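Local coordinates for protein dITP/XTP pyrophosphatase (Coxiella burnetii, PDB 3TQU) that probably hydrolyses non-canonical purine nucleoside triphosphates such as XTP, dITP and ITP to monophosphates and diphosphate, so cleansing the nucleotide pool, at residues A18-Q21 and E22-D26; S82-G85 and V86-R90; H168-T171 and A172-D176. All coordinates share one frame; numbering follows the deposited sequence.

Interaction 1. Residues A18-Q21 and E22-D26; sequences AEMQ and ELLRD
Arg25, whose CB rests 3.5 Å from Gln21 O, carries the flat group of this helix end, and the edge of its guanidinium meets Glu22 O. That oxygen lies only 10° out of the guanidinium plane, and Arg25 NH1 reaches Glu22 O at 3.1 Å with an N-H...O angle of 153°. The carboxylate of Glu22 comes well off this plane, with OE2 3.2 Å from Arg25 NH1, so the salt bridge is one of charge without a directed N-H. Placing CG between the backbone N and the carbonyl carbon (chi1 65°) and extending the chain to NE brings the arginine back along the helix.

The apolar side is built on Met20, a selenomethionine. Its SE lies 4.3 Å from Leu24 CD1 and 4.5 Å from Leu23 CD2, long contacts, with Leu190 and Leu193 of helix 185-199 and Phe31 packed round Met20. Glu19 points elsewhere, to a salt bridge with Arg186, a predicted substrate-binding residue. The helical ladder runs from Glu22 N on Ala18 O, 3.0 Å, to Leu24 N on Met20 O, also 3.0 Å; Leu24 is the first residue with non-helical phi/psi. This is the C-terminal turn of an amphipathic helix in the beta-alpha-beta unit 5-9, 14-23, 29-33.

Interaction 2. Residues S82-G85 and V86-R90; sequences SAPG and VFSSR
Phe87 turns a ring edge to Pro84 O, which lies near the ring plane, 3.6 Å from Phe87 CD2 and 3.2 Å from Phe87 CB. With CG anti to the carbonyl carbon (chi1 -56°), the ring leads away from the 82-85 segment and meets Arg90 instead. There Phe87 CD1 sits 3.3 Å above one guanidinium face, offset toward its rim, while the guanidinium edge is taken up by Val86 O. Arg90 NH2 donates to Val86 O at 3.1 Å and nearly straight (172°), approaching from above the carbonyl plane.

Overlapping beta turns underlie these orientations. After the cis peptide that precedes Pro84, the Phe87 N to Pro84 O bond of 2.8 Å closes a type II' turn; Gly85, with its positive phi of 53°, takes the first corner, where glycine is favoured. Ser88 N on Gly85 O then closes a type I turn.

Ser88 grips Gly85 O a second time: OG donates at 2.7 Å in the carbonyl plane, on a lone pair, whereas Ser88 N comes from above that plane. Pro84 CG packs alongside, 3.5 Å from Ser88 OG, which also bonds Leu75 N. Pro84 touches Tyr159, a predicted substrate-binding residue, and Val86 packs on Pro134 of the second subunit.

Interaction 3. Residues H168-T171 and A172-D176; sequences HQRT and AAELD
Thr171 closes a tight turn with Glu174 by a backbone bond from Glu174 N to Thr171 O of 3.0 Å, and residues 172-174 keep helical phi/psi without the regular helical bonds. The side chains of the same two residues exchange a reciprocal pair of side-chain-to-backbone bonds, in the manner of a capping box, although no regular helix follows directly. One leg is firm: Thr171 N donates to Glu174 OE1 at 3.0 Å with an N-H...O angle of 162°, using the anti lone pair of that oxygen. The return leg, Glu174 N to Thr171 OG1 at 3.3 Å, is weak. Thr171 has OG1 between the backbone N and the carbonyl carbon (chi1 68°), which points the hydroxyl over the turn; there it also meets Glu174 CG and bonds Arg152 O. Glu174 reaches back with an extended chain, and its OE1 gains a salt bridge from Arg152, so one carboxylate oxygen serves both the backbone and a charge.

Leu175 packs against the two side chains that precede the turn. Its CD2 lies 3.7 Å above one guanidinium face of Arg170, toward the rim, and 3.6 Å from His168 CD2, an approach oblique to the imidazole. Arg170 is held flat over this methyl by two bonds: NE to His168 O, 2.9 Å, and, at the guanidinium edge, NH1 to a water 2.8 Å away that passes a bond on to Glu174 O. A bend at chi3 (-91°) turns the guanidinium for both.

Gln169 and Arg170 form a G1 beta bulge where strand 170-171 pairs with 163-165. Thr171 ends this strand, one of the two outermost of the sheet within the chain, while His168 and Leu175 both rest on Ile183 of helix 177-183, and Ala172 and Leu175 touch Trp143 of strand 137-147.

From the N terminus the three contacts follow in series; each is a local turn of the chain, and none nests within or crosses another. Interaction 1 ends helix 14-23 before the chain returns to strand 29-33. Interaction 2 shapes the loop between strand 68-77 and helix 98-112, on the opposite side of the chain's centre from interaction 1, their centres about 28 Å apart. Interaction 3 closes the corner from strand 170-171 to helix 177-183. Its nearest atoms are about 10 Å from interaction 1 and about 13 Å from interaction 2. Each borders predicted substrate-binding residues: Ser15 and Arg186, then Tyr159, then Asp160 and Lys180.

Interaction 1. Residues A18-Q21 and E22-D26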
loop_
_atom_site.group_PDB
_atom_site.type_symbol
_atom_site.label_atom_id
_atom_site.label_comp_id
_atom_site.label_asym_id
_atom_site.label_seq_id
_atom_site.Cartn_x
_atom_site.Cartn_y
_atom_site.Cartn_z
ATOM N N ALA A 18 -8.105 15.868 15.162
ATOM C CA ALA A 18 -8.748 15.551 16.432
ATOM C C ALA A 18 -8.938 14.045 16.610
ATOM O O ALA A 18 -8.691 13.504 17.688
ATOM C CB ALA A 18 -10.084 16.273 16.543
ATOM N N GLU A 19 -9.381 13.369 15.553
ATOM C CA GLU A 19 -9.574 11.923 15.610
ATOM C C GLU A 19 -8.259 11.216 15.939
ATOM O O GLU A 19 -8.235 10.235 16.680
ATOM C CB GLU A 19 -10.144 11.394 14.290
ATOM C CG GLU A 19 -11.603 11.759 14.038
ATOM C CD GLU A 19 -12.101 11.285 12.681
ATOM O OE1 GLU A 19 -11.399 10.476 12.037
ATOM O OE2 GLU A 19 -13.192 11.725 12.258
HETATM N N MSE A 20 -7.170 11.739 15.385
HETATM C CA MSE A 20 -5.839 11.163 15.549
HETATM C C MSE A 20 -5.333 11.372 16.974
HETATM O O MSE A 20 -4.805 10.452 17.600
HETATM C CB MSE A 20 -4.878 11.806 14.541
HETATM C CG MSE A 20 -3.445 11.283 14.551
HETATM SE SE MSE A 20 -3.274 9.644 13.520
HETATM C CE MSE A 20 -4.527 10.098 12.113
ATOM N N GLN A 21 -5.498 12.586 17.485
ATOM C CA GLN A 21 -5.063 12.895 18.840
ATOM C C GLN A 21 -5.793 12.015 19.845
ATOM O O GLN A 21 -5.202 11.534 20.810
ATOM C CB GLN A 21 -5.297 14.372 19.157
ATOM C CG GLN A 21 -4.416 15.321 18.359
ATOM C CD GLN A 21 -4.880 16.754 18.477
ATOM O OE1 GLN A 21 -6.038 17.014 18.802
ATOM N NE2 GLN A 21 -3.979 17.692 18.227
ATOM N N GLU A 22 -7.085 11.815 19.609
ATOM C CA GLU A 22 -7.894 10.932 20.440
ATOM C C GLU A 22 -7.386 9.493 20.346
ATOM O O GLU A 22 -7.296 8.782 21.346
ATOM C CB GLU A 22 -9.359 11.000 20.004
ATOM C CG GLU A 22 -10.257 9.961 20.657
ATOM C CD GLU A 22 -10.526 10.258 22.115
ATOM O OE1 GLU A 22 -10.461 11.445 22.502
ATOM O OE2 GLU A 22 -10.802 9.307 22.877
ATOM N N LEU A 23 -7.048 9.079 19.131
ATOM C CA LEU A 23 -6.593 7.718 18.868
ATOM C C LEU A 23 -5.299 7.378 19.595
ATOM O O LEU A 23 -5.153 6.280 20.131
ATOM C CB LEU A 23 -6.393 7.514 17.365
ATOM C CG LEU A 23 -5.863 6.137 16.959
ATOM C CD1 LEU A 23 -6.972 5.107 17.053
ATOM C CD2 LEU A 23 -5.293 6.182 15.554
ATOM N N LEU A 24 -4.359 8.320 19.603
ATOM C CA LEU A 24 -3.024 8.065 20.141
ATOM C C LEU A 24 -2.755 8.801 21.449
ATOM O O LEU A 24 -1.606 9.096 21.778
ATOM C CB LEU A 24 -1.962 8.444 19.110
ATOM C CG LEU A 24 -2.124 7.772 17.747
ATOM C CD1 LEU A 24 -0.965 8.136 16.839
ATOM C CD2 LEU A 24 -2.227 6.261 17.909
ATOM N N ARG A 25 -3.816 9.068 22.204
ATOM C CA ARG A 25 -3.719 9.876 23.415
ATOM C C ARG A 25 -2.769 9.301 24.465
ATOM O O ARG A 25 -2.234 10.037 25.295
ATOM C CB ARG A 25 -5.108 10.092 24.025
ATOM C CG ARG A 25 -5.774 8.825 24.534
ATOM C CD ARG A 25 -7.204 9.101 24.972
ATOM N NE ARG A 25 -7.829 7.937 25.596
ATOM C CZ ARG A 25 -8.514 7.009 24.937
ATOM N NH1 ARG A 25 -8.666 7.099 23.622
ATOM N NH2 ARG A 25 -9.048 5.987 25.593
ATOM N N ASP A 26 -2.554 7.991 24.425
ATOM C CA ASP A 26 -1.722 7.336 25.433
ATOM C C ASP A 26 -0.292 7.082 24.960
ATOM O O ASP A 26 0.520 6.512 25.691
ATOM C CB ASP A 26 -2.374 6.035 25.905
ATOM C CG ASP A 26 -3.603 6.279 26.763
ATOM O OD1 ASP A 26 -3.712 7.379 27.348
ATOM O OD2 ASP A 26 -4.456 5.373 26.859
#

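Interaction 2. Residues S82-G85 and V86-R90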
loop_
_atom_site.group_PDB
_atom_site.type_symbol
_atom_site.label_atom_id
_atom_site.label_comp_id
_atom_site.label_asym_id
_atom_site.label_seq_id
_atom_site.Cartn_x
_atom_site.Cartn_y
_atom_site.Cartn_z
ATOM N N SER A 82 -15.980 0.775 -9.798
ATOM C CA SER A 82 -15.247 1.372 -8.677
ATOM C C SER A 82 -15.252 2.902 -8.637
ATOM O O SER A 82 -14.657 3.503 -7.746
ATOM C CB SER A 82 -13.818 0.826 -8.588
ATOM O OG SER A 82 -13.813 -0.490 -8.060
ATOM N N ALA A 83 -15.921 3.530 -9.596
ATOM C CA ALA A 83 -16.141 4.969 -9.525
ATOM C C ALA A 83 -17.044 5.258 -8.327
ATOM O O ALA A 83 -17.811 4.390 -7.913
ATOM C CB ALA A 83 -16.776 5.472 -10.811
ATOM N N PRO A 84 -16.968 6.480 -7.770
ATOM C CA PRO A 84 -16.120 7.592 -8.216
ATOM C C PRO A 84 -14.646 7.414 -7.856
ATOM O O PRO A 84 -13.803 8.108 -8.421
ATOM C CB PRO A 84 -16.710 8.797 -7.476
ATOM C CG PRO A 84 -17.323 8.219 -6.252
ATOM C CD PRO A 84 -17.858 6.877 -6.664
ATOM N N GLY A 85 -14.345 6.505 -6.934
ATOM C CA GLY A 85 -12.968 6.212 -6.565
ATOM C C GLY A 85 -12.156 7.434 -6.174
ATOM O O GLY A 85 -12.542 8.180 -5.274
ATOM N N VAL A 86 -11.026 7.641 -6.844
ATOM C CA VAL A 86 -10.172 8.785 -6.538
ATOM C C VAL A 86 -10.793 10.092 -7.025
ATOM O O VAL A 86 -10.297 11.176 -6.726
ATOM C CB VAL A 86 -8.743 8.620 -7.110
ATOM C CG1 VAL A 86 -8.022 7.477 -6.406
ATOM C CG2 VAL A 86 -8.776 8.398 -8.614
ATOM N N PHE A 87 -11.884 9.977 -7.776
ATOM C CA PHE A 87 -12.630 11.142 -8.237
ATOM C C PHE A 87 -13.854 11.374 -7.356
ATOM O O PHE A 87 -14.780 12.080 -7.749
ATOM C CB PHE A 87 -13.062 10.966 -9.694
ATOM C CG PHE A 87 -11.923 10.688 -10.630
ATOM C CD1 PHE A 87 -11.233 11.727 -11.233
ATOM C CD2 PHE A 87 -11.535 9.385 -10.900
ATOM C CE1 PHE A 87 -10.179 11.471 -12.093
ATOM C CE2 PHE A 87 -10.482 9.123 -11.758
ATOM C CZ PHE A 87 -9.804 10.168 -12.356
ATOM N N SER A 88 -13.853 10.772 -6.169
ATOM C CA SER A 88 -14.973 10.904 -5.235
ATOM C C SER A 88 -15.346 12.366 -4.997
ATOM O O SER A 88 -16.525 12.718 -4.976
ATOM C CB SER A 88 -14.661 10.223 -3.896
ATOM O OG SER A 88 -14.795 8.808 -3.977
ATOM N N SER A 89 -14.338 13.212 -4.817
ATOM C CA SER A 89 -14.577 14.624 -4.533
ATOM C C SER A 89 -14.866 15.435 -5.798
ATOM O O SER A 89 -15.466 16.508 -5.729
ATOM C CB SER A 89 -13.384 15.225 -3.785
ATOM O OG SER A 89 -12.202 15.143 -4.564
ATOM N N ARG A 90 -14.445 14.913 -6.946
ATOM C CA ARG A 90 -14.570 15.630 -8.216
ATOM C C ARG A 90 -15.736 15.124 -9.064
ATOM O O ARG A 90 -15.973 15.618 -10.167
ATOM C CB ARG A 90 -13.275 15.505 -9.020
ATOM C CG ARG A 90 -12.095 16.277 -8.451
ATOM C CD ARG A 90 -10.803 15.907 -9.172
ATOM N NE ARG A 90 -10.346 14.565 -8.818
ATOM C CZ ARG A 90 -9.332 13.938 -9.407
ATOM N NH1 ARG A 90 -8.664 14.525 -10.390
ATOM N NH2 ARG A 90 -8.989 12.718 -9.016
#

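Interaction 3. Residues H168-T171 and A172-D176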
loop_
_atom_site.group_PDB
_atom_site.type_symbol
_atom_site.label_atom_id
_atom_site.label_comp_id
_atom_site.label_asym_id
_atom_site.label_seq_id
_atom_site.Cartn_x
_atom_site.Cartn_y
_atom_site.Cartn_z
ATOM N N HIS A 168 -26.041 -2.516 10.379
ATOM C CA HIS A 168 -26.801 -1.633 11.258
ATOM C C HIS A 168 -28.195 -1.334 10.718
ATOM O O HIS A 168 -29.018 -0.741 11.416
ATOM C CB HIS A 168 -26.045 -0.318 11.486
ATOM C CG HIS A 168 -24.869 -0.451 12.400
ATOM N ND1 HIS A 168 -23.818 -1.304 12.141
ATOM C CD2 HIS A 168 -24.583 0.150 13.579
ATOM C CE1 HIS A 168 -22.933 -1.219 13.119
ATOM N NE2 HIS A 168 -23.375 -0.345 14.005
ATOM N N GLN A 169 -28.453 -1.751 9.482
ATOM C CA GLN A 169 -29.716 -1.448 8.813
ATOM C C GLN A 169 -30.018 0.046 8.909
ATOM O O GLN A 169 -31.148 0.450 9.176
ATOM C CB GLN A 169 -30.866 -2.275 9.402
ATOM C CG GLN A 169 -30.547 -3.756 9.531
ATOM C CD GLN A 169 -31.783 -4.622 9.651
ATOM O OE1 GLN A 169 -32.795 -4.382 8.988
ATOM N NE2 GLN A 169 -31.707 -5.642 10.495
ATOM N N ARG A 170 -28.980 0.850 8.692
ATOM C CA ARG A 170 -29.065 2.305 8.712
ATOM C C ARG A 170 -27.989 2.835 7.771
ATOM O O ARG A 170 -26.998 2.152 7.523
ATOM C CB ARG A 170 -28.785 2.837 10.117
ATOM C CG ARG A 170 -29.914 2.676 11.122
ATOM C CD ARG A 170 -29.391 2.885 12.538
ATOM N NE ARG A 170 -28.954 1.634 13.154
ATOM C CZ ARG A 170 -28.260 1.555 14.286
ATOM N NH1 ARG A 170 -27.905 2.659 14.931
ATOM N NH2 ARG A 170 -27.915 0.369 14.773
ATOM N N THR A 171 -28.173 4.043 7.247
ATOM C CA THR A 171 -27.132 4.654 6.428
ATOM C C THR A 171 -26.066 5.236 7.346
ATOM O O THR A 171 -26.283 5.364 8.548
ATOM C CB THR A 171 -27.682 5.773 5.522
ATOM O OG1 THR A 171 -28.091 6.886 6.327
ATOM C CG2 THR A 171 -28.858 5.269 4.697
ATOM N N ALA A 172 -24.915 5.586 6.781
ATOM C CA ALA A 172 -23.828 6.166 7.563
ATOM C C ALA A 172 -24.254 7.472 8.222
ATOM O O ALA A 172 -23.795 7.804 9.315
ATOM C CB ALA A 172 -22.605 6.394 6.687
ATOM N N ALA A 173 -25.127 8.213 7.550
ATOM C CA ALA A 173 -25.587 9.502 8.057
ATOM C C ALA A 173 -26.603 9.328 9.184
ATOM O O ALA A 173 -26.847 10.259 9.954
ATOM C CB ALA A 173 -26.179 10.334 6.930
ATOM N N GLU A 174 -27.195 8.140 9.273
ATOM C CA GLU A 174 -28.154 7.839 10.334
ATOM C C GLU A 174 -27.466 7.402 11.619
ATOM O O GLU A 174 -28.043 7.485 12.700
ATOM C CB GLU A 174 -29.139 6.754 9.891
ATOM C CG GLU A 174 -30.243 7.254 8.981
ATOM C CD GLU A 174 -31.260 6.176 8.656
ATOM O OE1 GLU A 174 -30.854 5.083 8.213
ATOM O OE2 GLU A 174 -32.467 6.425 8.850
ATOM N N LEU A 175 -26.234 6.924 11.499
ATOM C CA LEU A 175 -25.482 6.494 12.670
ATOM C C LEU A 175 -25.086 7.682 13.544
ATOM O O LEU A 175 -24.850 8.782 13.041
ATOM C CB LEU A 175 -24.222 5.733 12.246
ATOM C CG LEU A 175 -24.409 4.431 11.466
ATOM C CD1 LEU A 175 -23.058 3.864 11.051
ATOM C CD2 LEU A 175 -25.194 3.419 12.291
ATOM N N ASP A 176 -25.020 7.460 14.854
ATOM C CA ASP A 176 -24.392 8.430 15.739
ATOM C C ASP A 176 -22.932 8.571 15.323
ATOM O O ASP A 176 -22.300 7.588 14.937
ATOM C CB ASP A 176 -24.477 7.980 17.198
ATOM C CG ASP A 176 -25.872 8.126 17.777
ATOM O OD1 ASP A 176 -26.644 8.964 17.264
ATOM O OD2 ASP A 176 -26.194 7.408 18.749
HETATM O O HOH W 1 -28.241 5.399 15.075
#